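Local atomic coordinates of probable dehydrogenase (Mesorhizobium loti, PDB entry 3T37), a protein that probably oxidises pyridoxine to pyridoxal with molecular oxygen, as an FAD-dependent pyridoxine 4-oxidase of the GMC oxidoreductase family. Residues C102-G107 with G206-A211; Q262-A267 with N488-D493; H460-G465 with G503-A508. All blocks are in the same frame, centred on the assembly; numbering follows the deposited sequence.

Contact 1: C102-G107 with G206-A211; sequences CLHAMG and GRRVTA. With FAD (flavin-adenine dinucleotide), chain B.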
loop_
_atom_site.group_PDB
_atom_site.type_symbol
_atom_site.label_atom_id
_atom_site.label_comp_id
_atom_site.label_asym_id
_atom_site.label_seq_id
_atom_site.Cartn_x
_atom_site.Cartn_y
_atom_site.Cartn_z
ATOM N N CYS A 102 20.963 -3.850 19.769
ATOM C CA CYS A 102 22.151 -3.256 20.406
ATOM C C CYS A 102 23.401 -4.115 20.178
ATOM O O CYS A 102 24.530 -3.695 20.462
ATOM C CB CYS A 102 21.928 -3.091 21.915
ATOM S SG CYS A 102 20.514 -2.070 22.374
ATOM N N LEU A 103 23.180 -5.325 19.671
ATOM C CA LEU A 103 24.239 -6.307 19.472
ATOM C C LEU A 103 24.466 -6.560 17.992
ATOM O O LEU A 103 25.480 -7.153 17.599
ATOM C CB LEU A 103 23.846 -7.632 20.130
ATOM C CG LEU A 103 24.519 -7.986 21.455
ATOM C CD1 LEU A 103 24.509 -6.779 22.385
ATOM C CD2 LEU A 103 23.833 -9.188 22.100
ATOM N N HIS A 104 23.521 -6.107 17.170
ATOM C CA HIS A 104 23.439 -6.605 15.795
ATOM C C HIS A 104 24.472 -6.074 14.786
ATOM O O HIS A 104 25.085 -5.029 15.011
ATOM C CB HIS A 104 21.972 -6.674 15.273
ATOM C CG HIS A 104 21.387 -5.387 14.778
ATOM N ND1 HIS A 104 20.097 -5.314 14.299
ATOM C CD2 HIS A 104 21.893 -4.135 14.698
ATOM C CE1 HIS A 104 19.833 -4.073 13.937
ATOM N NE2 HIS A 104 20.907 -3.337 14.162
ATOM N N ALA A 105 24.693 -6.827 13.705
ATOM C CA ALA A 105 25.624 -6.411 12.651
ATOM C C ALA A 105 25.047 -5.235 11.852
ATOM O O ALA A 105 25.632 -4.795 10.855
ATOM C CB ALA A 105 25.965 -7.581 11.731
ATOM N N MET A 106 23.888 -4.755 12.316
ATOM C CA MET A 106 23.179 -3.573 11.814
ATOM C C MET A 106 22.873 -3.543 10.310
ATOM O O MET A 106 22.599 -2.478 9.751
ATOM C CB MET A 106 23.807 -2.267 12.343
ATOM C CG MET A 106 25.297 -2.061 12.073
ATOM S SD MET A 106 26.142 -1.218 13.429
ATOM C CE MET A 106 26.848 -2.579 14.363
ATOM N N GLY A 107 22.885 -4.718 9.675
ATOM C CA GLY A 107 22.478 -4.850 8.283
ATOM C C GLY A 107 20.968 -4.748 8.117
ATOM O O GLY A 107 20.192 -5.265 8.937
ATOM N N GLY A 206 27.736 8.298 11.117
ATOM C CA GLY A 206 28.821 7.436 11.551
ATOM C C GLY A 206 28.503 6.533 12.728
ATOM O O GLY A 206 29.244 5.584 13.001
ATOM N N ARG A 207 27.407 6.813 13.429
ATOM C CA ARG A 207 27.052 6.039 14.617
ATOM C C ARG A 207 25.888 5.084 14.345
ATOM O O ARG A 207 24.931 5.434 13.657
ATOM C CB ARG A 207 26.696 6.968 15.783
ATOM C CG ARG A 207 27.879 7.733 16.383
ATOM C CD ARG A 207 27.494 8.353 17.731
ATOM N NE ARG A 207 28.368 9.458 18.129
ATOM C CZ ARG A 207 28.179 10.214 19.210
ATOM N NH1 ARG A 207 27.146 9.984 20.011
ATOM N NH2 ARG A 207 29.023 11.202 19.493
ATOM N N ARG A 208 25.963 3.880 14.895
ATOM C CA ARG A 208 24.881 2.921 14.731
ATOM C C ARG A 208 23.613 3.427 15.405
ATOM O O ARG A 208 23.668 4.199 16.366
ATOM C CB ARG A 208 25.271 1.558 15.289
ATOM C CG ARG A 208 25.367 1.501 16.781
ATOM C CD ARG A 208 24.424 0.453 17.334
ATOM N NE ARG A 208 25.036 -0.875 17.390
ATOM C CZ ARG A 208 24.491 -1.970 16.866
ATOM N NH1 ARG A 208 23.321 -1.892 16.243
ATOM N NH2 ARG A 208 25.111 -3.142 16.962
ATOM N N VAL A 209 22.472 3.010 14.873
ATOM C CA VAL A 209 21.178 3.404 15.411
ATOM C C VAL A 209 20.383 2.140 15.732
ATOM O O VAL A 209 20.091 1.332 14.845
ATOM C CB VAL A 209 20.410 4.298 14.404
ATOM C CG1 VAL A 209 18.977 4.535 14.851
ATOM C CG2 VAL A 209 21.142 5.625 14.206
ATOM N N THR A 210 20.060 1.956 17.009
ATOM C CA THR A 210 19.274 0.803 17.434
ATOM C C THR A 210 17.780 1.088 17.285
ATOM O O THR A 210 17.365 2.229 17.044
ATOM C CB THR A 210 19.530 0.456 18.908
ATOM O OG1 THR A 210 18.972 1.485 19.744
ATOM C CG2 THR A 210 21.022 0.304 19.190
ATOM N N ALA A 211 16.965 0.053 17.451
ATOM C CA ALA A 211 15.514 0.236 17.456
ATOM C C ALA A 211 15.087 1.138 18.619
ATOM O O ALA A 211 14.149 1.924 18.493
ATOM C CB ALA A 211 14.806 -1.114 17.529
HETATM P PA FAD B . 14.839 -9.051 20.645
HETATM O O1A FAD B . 15.942 -10.012 21.008
HETATM O O2A FAD B . 15.348 -7.862 19.845
HETATM O O5B FAD B . 14.099 -8.484 21.952
HETATM C C5B FAD B . 13.653 -9.342 22.972
HETATM C C4B FAD B . 13.667 -8.501 24.241
HETATM O O4B FAD B . 12.871 -9.114 25.235
HETATM C C3B FAD B . 15.065 -8.350 24.819
HETATM O O3B FAD B . 15.256 -6.971 25.079
HETATM C C2B FAD B . 15.008 -9.192 26.089
HETATM O O2B FAD B . 15.885 -8.771 27.113
HETATM C C1B FAD B . 13.542 -9.066 26.481
HETATM N N9A FAD B . 13.027 -10.204 27.252
HETATM C C8A FAD B . 13.214 -11.536 26.976
HETATM N N7A FAD B . 12.542 -12.253 27.912
HETATM C C5A FAD B . 11.918 -11.412 28.758
HETATM C C6A FAD B . 11.112 -11.622 29.877
HETATM N N6A FAD B . 10.715 -12.851 30.225
HETATM N N1A FAD B . 10.610 -10.526 30.555
HETATM C C2A FAD B . 10.914 -9.246 30.135
HETATM N N3A FAD B . 11.714 -9.048 29.029
HETATM C C4A FAD B . 12.209 -10.114 28.349
HETATM N N1 FAD B . 19.240 -8.799 12.037
HETATM C C2 FAD B . 19.406 -8.064 10.888
HETATM O O2 FAD B . 18.447 -7.852 10.154
HETATM N N3 FAD B . 20.645 -7.584 10.526
HETATM C C4 FAD B . 21.736 -7.841 11.320
HETATM O O4 FAD B . 22.841 -7.412 11.003
HETATM C C4X FAD B . 21.578 -8.579 12.483
HETATM N N5 FAD B . 22.669 -8.833 13.269
HETATM C C5X FAD B . 22.534 -9.556 14.439
HETATM C C6 FAD B . 23.664 -9.780 15.222
HETATM C C7 FAD B . 23.552 -10.482 16.406
HETATM C C7M FAD B . 24.768 -10.732 17.254
HETATM C C8 FAD B . 22.307 -10.954 16.789
HETATM C C8M FAD B . 22.220 -11.725 18.058
HETATM C C9 FAD B . 21.164 -10.739 16.010
HETATM C C9A FAD B . 21.280 -10.025 14.823
HETATM N N10 FAD B . 20.178 -9.779 14.018
HETATM C C10 FAD B . 20.327 -9.053 12.849
HETATM C "C1'" FAD B . 18.825 -10.302 14.381
HETATM C "C2'" FAD B . 17.934 -9.228 14.968
HETATM O "O2'" FAD B . 18.700 -8.442 15.853
HETATM C "C3'" FAD B . 16.814 -9.924 15.712
HETATM O "O3'" FAD B . 16.222 -10.906 14.877
HETATM C "C4'" FAD B . 15.758 -8.922 16.147
HETATM O "O4'" FAD B . 16.367 -7.990 17.012
HETATM C "C5'" FAD B . 14.652 -9.686 16.869
HETATM O "O5'" FAD B . 13.838 -8.786 17.569
HETATM P P FAD B . 12.803 -9.353 18.659
HETATM O O1P FAD B . 11.898 -8.209 19.087
HETATM O O2P FAD B . 12.049 -10.540 18.052
HETATM O O3P FAD B . 13.688 -9.887 19.888
#

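Contact 2: Q262-A267 with N488-D493; sequences QIVLCA and NLFVVD. With FAD (flavin-adenine dinucleotide), chain B.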
loop_
_atom_site.group_PDB
_atom_site.type_symbol
_atom_site.label_atom_id
_atom_site.label_comp_id
_atom_site.label_asym_id
_atom_site.label_seq_id
_atom_site.Cartn_x
_atom_site.Cartn_y
_atom_site.Cartn_z
ATOM N N GLN A 262 -4.825 -5.958 27.806
ATOM C CA GLN A 262 -4.261 -6.556 26.607
ATOM C C GLN A 262 -2.770 -6.800 26.833
ATOM O O GLN A 262 -2.073 -5.938 27.386
ATOM C CB GLN A 262 -4.474 -5.606 25.422
ATOM C CG GLN A 262 -5.201 -6.218 24.227
ATOM C CD GLN A 262 -6.666 -6.523 24.495
ATOM O OE1 GLN A 262 -7.268 -5.978 25.425
ATOM N NE2 GLN A 262 -7.253 -7.396 23.669
ATOM N N ILE A 263 -2.281 -7.968 26.415
ATOM C CA ILE A 263 -0.871 -8.327 26.594
ATOM C C ILE A 263 -0.227 -8.653 25.244
ATOM O O ILE A 263 -0.746 -9.473 24.474
ATOM C CB ILE A 263 -0.695 -9.535 27.567
ATOM C CG1 ILE A 263 -1.109 -9.163 29.000
ATOM C CG2 ILE A 263 0.756 -9.998 27.598
ATOM C CD1 ILE A 263 -2.629 -9.154 29.247
ATOM N N VAL A 264 0.901 -8.016 24.949
ATOM C CA VAL A 264 1.630 -8.295 23.714
ATOM C C VAL A 264 2.996 -8.858 24.061
ATOM O O VAL A 264 3.753 -8.223 24.792
ATOM C CB VAL A 264 1.861 -7.021 22.880
ATOM C CG1 VAL A 264 2.535 -7.384 21.554
ATOM C CG2 VAL A 264 0.547 -6.284 22.631
ATOM N N LEU A 265 3.319 -10.038 23.538
ATOM C CA LEU A 265 4.616 -10.665 23.812
ATOM C C LEU A 265 5.665 -10.273 22.757
ATOM O O LEU A 265 5.460 -10.481 21.557
ATOM C CB LEU A 265 4.459 -12.190 23.885
ATOM C CG LEU A 265 4.277 -12.877 25.241
ATOM C CD1 LEU A 265 3.470 -12.031 26.254
ATOM C CD2 LEU A 265 3.661 -14.260 25.059
ATOM N N CYS A 266 6.781 -9.695 23.205
ATOM C CA CYS A 266 7.867 -9.303 22.311
ATOM C C CYS A 266 9.203 -9.757 22.855
ATOM O O CYS A 266 10.197 -9.021 22.757
ATOM C CB CYS A 266 7.904 -7.783 22.168
ATOM S SG CYS A 266 6.349 -7.122 21.546
ATOM N N ALA A 267 9.235 -10.956 23.431
ATOM C CA ALA A 267 10.420 -11.410 24.160
ATOM C C ALA A 267 11.407 -12.118 23.245
ATOM O O ALA A 267 12.496 -12.497 23.678
ATOM C CB ALA A 267 10.020 -12.318 25.314
ATOM N N ASN A 488 -6.941 -11.989 24.657
ATOM C CA ASN A 488 -6.285 -10.699 24.856
ATOM C C ASN A 488 -4.763 -10.826 24.889
ATOM O O ASN A 488 -4.079 -10.032 25.543
ATOM C CB ASN A 488 -6.803 -10.021 26.138
ATOM C CG ASN A 488 -6.368 -10.743 27.401
ATOM O OD1 ASN A 488 -6.099 -11.948 27.382
ATOM N ND2 ASN A 488 -6.306 -10.009 28.513
ATOM N N LEU A 489 -4.245 -11.819 24.167
ATOM C CA LEU A 489 -2.816 -12.121 24.159
ATOM C C LEU A 489 -2.250 -12.213 22.749
ATOM O O LEU A 489 -2.678 -13.050 21.936
ATOM C CB LEU A 489 -2.563 -13.441 24.890
ATOM C CG LEU A 489 -1.104 -13.871 24.877
ATOM C CD1 LEU A 489 -0.234 -12.829 25.541
ATOM C CD2 LEU A 489 -0.975 -15.199 25.583
ATOM N N PHE A 490 -1.254 -11.382 22.475
ATOM C CA PHE A 490 -0.633 -11.345 21.156
ATOM C C PHE A 490 0.848 -11.643 21.252
ATOM O O PHE A 490 1.489 -11.340 22.264
ATOM C CB PHE A 490 -0.824 -9.961 20.519
ATOM C CG PHE A 490 -2.258 -9.537 20.442
ATOM C CD1 PHE A 490 -2.994 -9.764 19.293
ATOM C CD2 PHE A 490 -2.880 -8.940 21.532
ATOM C CE1 PHE A 490 -4.324 -9.400 19.223
ATOM C CE2 PHE A 490 -4.215 -8.570 21.469
ATOM C CZ PHE A 490 -4.933 -8.798 20.312
ATOM N N VAL A 491 1.389 -12.233 20.189
ATOM C CA VAL A 491 2.818 -12.436 20.080
ATOM C C VAL A 491 3.230 -11.664 18.846
ATOM O O VAL A 491 2.682 -11.888 17.764
ATOM C CB VAL A 491 3.184 -13.912 19.900
ATOM C CG1 VAL A 491 4.701 -14.091 19.987
ATOM C CG2 VAL A 491 2.478 -14.780 20.949
ATOM N N VAL A 492 4.172 -10.738 19.013
ATOM C CA VAL A 492 4.564 -9.834 17.942
ATOM C C VAL A 492 6.078 -9.673 17.984
ATOM O O VAL A 492 6.588 -8.717 18.592
ATOM C CB VAL A 492 3.898 -8.449 18.122
ATOM C CG1 VAL A 492 4.261 -7.529 16.968
ATOM C CG2 VAL A 492 2.372 -8.577 18.203
ATOM N N ASP A 493 6.788 -10.637 17.391
ATOM C CA ASP A 493 8.260 -10.615 17.289
ATOM C C ASP A 493 8.736 -11.723 16.338
ATOM O O ASP A 493 7.916 -12.321 15.649
ATOM C CB ASP A 493 8.925 -10.736 18.666
ATOM C CG ASP A 493 8.538 -12.014 19.404
ATOM O OD1 ASP A 493 8.407 -13.079 18.763
ATOM O OD2 ASP A 493 8.374 -11.962 20.643
HETATM P PA FAD B . 14.839 -9.051 20.645
HETATM O O1A FAD B . 15.942 -10.012 21.008
HETATM O O2A FAD B . 15.348 -7.862 19.845
HETATM O O5B FAD B . 14.099 -8.484 21.952
HETATM C C5B FAD B . 13.653 -9.342 22.972
HETATM C C4B FAD B . 13.667 -8.501 24.241
HETATM O O4B FAD B . 12.871 -9.114 25.235
HETATM C C3B FAD B . 15.065 -8.350 24.819
HETATM O O3B FAD B . 15.256 -6.971 25.079
HETATM C C2B FAD B . 15.008 -9.192 26.089
HETATM O O2B FAD B . 15.885 -8.771 27.113
HETATM C C1B FAD B . 13.542 -9.066 26.481
HETATM N N9A FAD B . 13.027 -10.204 27.252
HETATM C C8A FAD B . 13.214 -11.536 26.976
HETATM N N7A FAD B . 12.542 -12.253 27.912
HETATM C C5A FAD B . 11.918 -11.412 28.758
HETATM C C6A FAD B . 11.112 -11.622 29.877
HETATM N N6A FAD B . 10.715 -12.851 30.225
HETATM N N1A FAD B . 10.610 -10.526 30.555
HETATM C C2A FAD B . 10.914 -9.246 30.135
HETATM N N3A FAD B . 11.714 -9.048 29.029
HETATM C C4A FAD B . 12.209 -10.114 28.349
HETATM N N1 FAD B . 19.240 -8.799 12.037
HETATM C C2 FAD B . 19.406 -8.064 10.888
HETATM O O2 FAD B . 18.447 -7.852 10.154
HETATM N N3 FAD B . 20.645 -7.584 10.526
HETATM C C4 FAD B . 21.736 -7.841 11.320
HETATM O O4 FAD B . 22.841 -7.412 11.003
HETATM C C4X FAD B . 21.578 -8.579 12.483
HETATM N N5 FAD B . 22.669 -8.833 13.269
HETATM C C5X FAD B . 22.534 -9.556 14.439
HETATM C C6 FAD B . 23.664 -9.780 15.222
HETATM C C7 FAD B . 23.552 -10.482 16.406
HETATM C C7M FAD B . 24.768 -10.732 17.254
HETATM C C8 FAD B . 22.307 -10.954 16.789
HETATM C C8M FAD B . 22.220 -11.725 18.058
HETATM C C9 FAD B . 21.164 -10.739 16.010
HETATM C C9A FAD B . 21.280 -10.025 14.823
HETATM N N10 FAD B . 20.178 -9.779 14.018
HETATM C C10 FAD B . 20.327 -9.053 12.849
HETATM C "C1'" FAD B . 18.825 -10.302 14.381
HETATM C "C2'" FAD B . 17.934 -9.228 14.968
HETATM O "O2'" FAD B . 18.700 -8.442 15.853
HETATM C "C3'" FAD B . 16.814 -9.924 15.712
HETATM O "O3'" FAD B . 16.222 -10.906 14.877
HETATM C "C4'" FAD B . 15.758 -8.922 16.147
HETATM O "O4'" FAD B . 16.367 -7.990 17.012
HETATM C "C5'" FAD B . 14.652 -9.686 16.869
HETATM O "O5'" FAD B . 13.838 -8.786 17.569
HETATM P P FAD B . 12.803 -9.353 18.659
HETATM O O1P FAD B . 11.898 -8.209 19.087
HETATM O O2P FAD B . 12.049 -10.540 18.052
HETATM O O3P FAD B . 13.688 -9.887 19.888
#

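Contact 3: H460-G465 with G503-A508; sequences HHHPCG and GPIHAA. With FAD (flavin-adenine dinucleotide), chain B.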
loop_
_atom_site.group_PDB
_atom_site.type_symbol
_atom_site.label_atom_id
_atom_site.label_comp_id
_atom_site.label_asym_id
_atom_site.label_seq_id
_atom_site.Cartn_x
_atom_site.Cartn_y
_atom_site.Cartn_z
ATOM N N HIS A 460 23.886 -17.388 12.028
ATOM C CA HIS A 460 23.848 -16.052 11.450
ATOM C C HIS A 460 23.104 -15.142 12.416
ATOM O O HIS A 460 22.964 -13.948 12.161
ATOM C CB HIS A 460 23.099 -16.092 10.125
ATOM C CG HIS A 460 23.439 -14.969 9.197
ATOM N ND1 HIS A 460 23.904 -13.749 9.633
ATOM C CD2 HIS A 460 23.375 -14.886 7.844
ATOM C CE1 HIS A 460 24.114 -12.964 8.592
ATOM N NE2 HIS A 460 23.794 -13.625 7.495
ATOM N N HIS A 461 22.609 -15.734 13.509
ATOM C CA HIS A 461 21.853 -15.022 14.553
ATOM C C HIS A 461 20.451 -14.584 14.121
ATOM O O HIS A 461 20.020 -13.486 14.474
ATOM C CB HIS A 461 22.613 -13.781 15.074
ATOM C CG HIS A 461 23.987 -14.068 15.595
ATOM N ND1 HIS A 461 24.213 -14.691 16.807
ATOM C CD2 HIS A 461 25.212 -13.787 15.085
ATOM C CE1 HIS A 461 25.513 -14.804 17.005
ATOM N NE2 HIS A 461 26.144 -14.261 15.977
ATOM N N HIS A 462 19.725 -15.435 13.394
ATOM C CA HIS A 462 18.342 -15.118 13.011
ATOM C C HIS A 462 17.310 -16.158 13.478
ATOM O O HIS A 462 16.543 -16.663 12.653
ATOM C CB HIS A 462 18.230 -15.009 11.481
ATOM C CG HIS A 462 19.255 -14.115 10.861
ATOM N ND1 HIS A 462 19.744 -14.322 9.588
ATOM C CD2 HIS A 462 19.885 -13.011 11.333
ATOM C CE1 HIS A 462 20.638 -13.391 9.304
ATOM N NE2 HIS A 462 20.741 -12.581 10.344
ATOM N N PRO A 463 17.282 -16.487 14.782
ATOM C CA PRO A 463 16.305 -17.493 15.222
ATOM C C PRO A 463 14.902 -16.922 15.107
ATOM O O PRO A 463 14.705 -15.733 15.392
ATOM C CB PRO A 463 16.656 -17.694 16.710
ATOM C CG PRO A 463 17.221 -16.346 17.129
ATOM C CD PRO A 463 18.021 -15.895 15.914
ATOM N N CYS A 464 13.939 -17.747 14.706
ATOM C CA CYS A 464 12.563 -17.277 14.541
ATOM C C CYS A 464 11.646 -18.478 14.382
ATOM O O CYS A 464 12.116 -19.609 14.275
ATOM C CB CYS A 464 12.452 -16.408 13.286
ATOM S SG CYS A 464 12.691 -17.374 11.725
ATOM N N GLY A 465 10.338 -18.236 14.371
ATOM C CA GLY A 465 9.380 -19.252 13.957
ATOM C C GLY A 465 8.715 -20.062 15.064
ATOM O O GLY A 465 7.834 -20.884 14.798
ATOM N N GLY A 503 17.469 -13.108 3.940
ATOM C CA GLY A 503 18.615 -12.552 4.632
ATOM C C GLY A 503 18.261 -12.233 6.063
ATOM O O GLY A 503 17.300 -12.779 6.593
ATOM N N PRO A 504 19.036 -11.344 6.689
ATOM C CA PRO A 504 18.813 -10.913 8.079
ATOM C C PRO A 504 17.372 -10.456 8.297
ATOM O O PRO A 504 16.757 -9.831 7.414
ATOM C CB PRO A 504 19.800 -9.755 8.244
ATOM C CG PRO A 504 20.934 -10.087 7.262
ATOM C CD PRO A 504 20.216 -10.703 6.073
ATOM N N ILE A 505 16.835 -10.761 9.472
ATOM C CA ILE A 505 15.398 -10.660 9.686
ATOM C C ILE A 505 14.930 -9.440 10.476
ATOM O O ILE A 505 13.737 -9.332 10.790
ATOM C CB ILE A 505 14.877 -11.930 10.385
ATOM C CG1 ILE A 505 15.512 -12.078 11.769
ATOM C CG2 ILE A 505 15.180 -13.148 9.540
ATOM C CD1 ILE A 505 14.936 -13.262 12.593
ATOM N N HIS A 506 15.843 -8.529 10.812
ATOM C CA HIS A 506 15.464 -7.367 11.629
ATOM C C HIS A 506 14.339 -6.579 10.973
ATOM O O HIS A 506 13.350 -6.255 11.627
ATOM C CB HIS A 506 16.653 -6.425 11.845
ATOM C CG HIS A 506 16.423 -5.381 12.894
ATOM N ND1 HIS A 506 16.847 -4.077 12.751
ATOM C CD2 HIS A 506 15.838 -5.458 14.115
ATOM C CE1 HIS A 506 16.520 -3.391 13.833
ATOM N NE2 HIS A 506 15.909 -4.205 14.678
ATOM N N ALA A 507 14.482 -6.270 9.681
ATOM C CA ALA A 507 13.470 -5.470 8.977
ATOM C C ALA A 507 12.101 -6.155 9.024
ATOM O O ALA A 507 11.085 -5.517 9.309
ATOM C CB ALA A 507 13.889 -5.211 7.519
ATOM N N ALA A 508 12.084 -7.457 8.749
ATOM C CA ALA A 508 10.844 -8.238 8.825
ATOM C C ALA A 508 10.252 -8.201 10.236
ATOM O O ALA A 508 9.032 -8.068 10.402
ATOM C CB ALA A 508 11.093 -9.679 8.393
HETATM P PA FAD B . 14.839 -9.051 20.645
HETATM O O1A FAD B . 15.942 -10.012 21.008
HETATM O O2A FAD B . 15.348 -7.862 19.845
HETATM O O5B FAD B . 14.099 -8.484 21.952
HETATM C C5B FAD B . 13.653 -9.342 22.972
HETATM C C4B FAD B . 13.667 -8.501 24.241
HETATM O O4B FAD B . 12.871 -9.114 25.235
HETATM C C3B FAD B . 15.065 -8.350 24.819
HETATM O O3B FAD B . 15.256 -6.971 25.079
HETATM C C2B FAD B . 15.008 -9.192 26.089
HETATM O O2B FAD B . 15.885 -8.771 27.113
HETATM C C1B FAD B . 13.542 -9.066 26.481
HETATM N N9A FAD B . 13.027 -10.204 27.252
HETATM C C8A FAD B . 13.214 -11.536 26.976
HETATM N N7A FAD B . 12.542 -12.253 27.912
HETATM C C5A FAD B . 11.918 -11.412 28.758
HETATM C C6A FAD B . 11.112 -11.622 29.877
HETATM N N6A FAD B . 10.715 -12.851 30.225
HETATM N N1A FAD B . 10.610 -10.526 30.555
HETATM C C2A FAD B . 10.914 -9.246 30.135
HETATM N N3A FAD B . 11.714 -9.048 29.029
HETATM C C4A FAD B . 12.209 -10.114 28.349
HETATM N N1 FAD B . 19.240 -8.799 12.037
HETATM C C2 FAD B . 19.406 -8.064 10.888
HETATM O O2 FAD B . 18.447 -7.852 10.154
HETATM N N3 FAD B . 20.645 -7.584 10.526
HETATM C C4 FAD B . 21.736 -7.841 11.320
HETATM O O4 FAD B . 22.841 -7.412 11.003
HETATM C C4X FAD B . 21.578 -8.579 12.483
HETATM N N5 FAD B . 22.669 -8.833 13.269
HETATM C C5X FAD B . 22.534 -9.556 14.439
HETATM C C6 FAD B . 23.664 -9.780 15.222
HETATM C C7 FAD B . 23.552 -10.482 16.406
HETATM C C7M FAD B . 24.768 -10.732 17.254
HETATM C C8 FAD B . 22.307 -10.954 16.789
HETATM C C8M FAD B . 22.220 -11.725 18.058
HETATM C C9 FAD B . 21.164 -10.739 16.010
HETATM C C9A FAD B . 21.280 -10.025 14.823
HETATM N N10 FAD B . 20.178 -9.779 14.018
HETATM C C10 FAD B . 20.327 -9.053 12.849
HETATM C "C1'" FAD B . 18.825 -10.302 14.381
HETATM C "C2'" FAD B . 17.934 -9.228 14.968
HETATM O "O2'" FAD B . 18.700 -8.442 15.853
HETATM C "C3'" FAD B . 16.814 -9.924 15.712
HETATM O "O3'" FAD B . 16.222 -10.906 14.877
HETATM C "C4'" FAD B . 15.758 -8.922 16.147
HETATM O "O4'" FAD B . 16.367 -7.990 17.012
HETATM C "C5'" FAD B . 14.652 -9.686 16.869
HETATM O "O5'" FAD B . 13.838 -8.786 17.569
HETATM P P FAD B . 12.803 -9.353 18.659
HETATM O O1P FAD B . 11.898 -8.209 19.087
HETATM O O2P FAD B . 12.049 -10.540 18.052
HETATM O O3P FAD B . 13.688 -9.887 19.888
#

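Contact 1: C102-G107 with G206-A211
Arg208 loses by far the most surface in this contact, its guanidinium group reaching into the turn formed by Cys102, His104 and Met106. One directed bond crosses: Arg208 NH2 donates to His104 O at 2.7 Å, meeting a lone pair in the carbonyl plane. The bond is bent, with an N-H...O angle of 133°, and the oxygen lies 29° out of the guanidinium plane. Carbon and oxygen atoms cover both faces of that flat group. On one side Met106 CE stands 3.2 Å from Arg208 NH2, while SD of the same methionine approaches Arg208 CB at 3.5 Å. The opposite face carries the peptide of Cys102, whose O is 3.6 Å from Arg208 NH2. At the edge, His104 CD2 comes within 3.1 Å of Arg208 NH1, the imidazole and guanidinium planes being only 23° apart. Bends at chi2 and chi3 fold the arginine chain so that its head sits between methionine and cysteine. Beyond it, the methyl CG2 of Thr210 packs on Cys102 CA at 3.9 Å, while Thr210 OG1 turns to its helix, capping the backbone N of Asp213. Arg208 NE adds a weak hydrogen bond to Ile58 O. The gripped turn is itself a flavin-binding loop: Ala105 N donates to FAD N5 over 2.9 Å, and Gly107 pairs with O4 and N3 of the isoalloxazine, an FAD site of the GMC oxidoreductase fold.

Contact 2: Q262-A267 with N488-D493
Asp493 OD2 reaches across to the end of the neighbouring strand, 3.2 Å from Cys266 CA. Two donors hold this oxygen, Gly268 N, at the first residue of helix 268-278, and Ser272 OG, one turn on, while OD1 of the same carboxylate bonds to Ser495 OG. CG placed between the backbone N and the carbonyl carbon (chi1 59°) lays OD2 beside Cys266 CA. The backbone position itself puts Asp493 CB 3.2 Å from the phosphate oxygen O2P of FAD. Behind this end the backbones pair in parallel, their short axes 4.5 Å apart at closest and inclined by 18°. Four hydrogen bonds zip them, in order Ile263 N to Asn488 O, Phe490 N to Ile263 O, Leu265 N to Phe490 O and Val492 N to Leu265 O. The third is the shortest, at 2.6 Å between Leu265 N and Phe490 O, and nearly straight at 169°. On one sheet face Ile263 CG2 meets Leu489 CD1 at 3.6 Å, and Leu265 CD1 touches the same leucine methyl. On the other, CG1 of Val264 packs on Val492 CG2 at 3.6 Å. The Phe490 ring receives Gln262 CG at its edge, 3.8 Å from CE2, and meets Phe516 of helix 506-522. This is the joining of strand 262-265 to the outermost strand 489-491 in the five-stranded parallel sheet of a Rossmann-like FAD-binding domain, with the dinucleotide at the strand ends.

Contact 3: H460-G465 with G503-A508
His462 and Pro504 lie side by side beneath the isoalloxazine of FAD, in the flavin-site part of the GMC oxidoreductase fold where a histidine-rich loop meets the start of helix 506-522. The first shell is a CH-pi contact: Pro504 CA sits over the imidazole face, 3.6 Å from the centroid of the His462 ring and 27° off its normal. Ile505 N stands higher above the same face, over the ring centre, while Pro504 CA is displaced toward the rim; the opposite face is covered by His460 O. The imidazole is thus sandwiched between backbone groups. Its edge points at FAD N10. Its rotation is fixed from outside the pair, because His462 ND1 is hydrogen-bonded to His308 ND1, while Asp307 OD1 accepts from His462 N. Next comes Ile505. Its CG1 lies between the backbone N and the carbonyl carbon (chi1 63°) with the chain extended beyond, which carries CD1 to the loop: the methyl is 3.7 Å from Pro463 O and 4.1 Å from Cys464 CB. On the way, Ile505 CG1 passes the ribityl chain, 3.4 Å from FAD O3'. Two further carbons lie under the ring system itself, Pro504 CB at 3.2 Å from FAD C2 and His461 CB at 3.3 Å from FAD C8, one beneath the pyrimidine end and the other beneath the dimethylbenzene end. The His461 ring then turns a face to the flavin, with the methyl C7M standing over its centre.

In the fold
Contacts 1 and 3 share the flavin and lie on opposite faces of it: His104 CB approaches N5 from one side, while Pro504 and His461 pack from the other. Their centres are 14 Å apart, yet they touch, His104 CE1 lying 3.2 Å from His506 ND1 in an edge-to-face pair of rings. Contact 2 serves the other half of the cofactor, near the pyrophosphate and adenosine, with its centre 24 Å from that of contact 1 and 18 Å from that of contact 3. Strand 489-491 and helix 506-522 follow each other in the chain, which thus passes from the diphosphate (Asp493) to the isoalloxazine (Pro504).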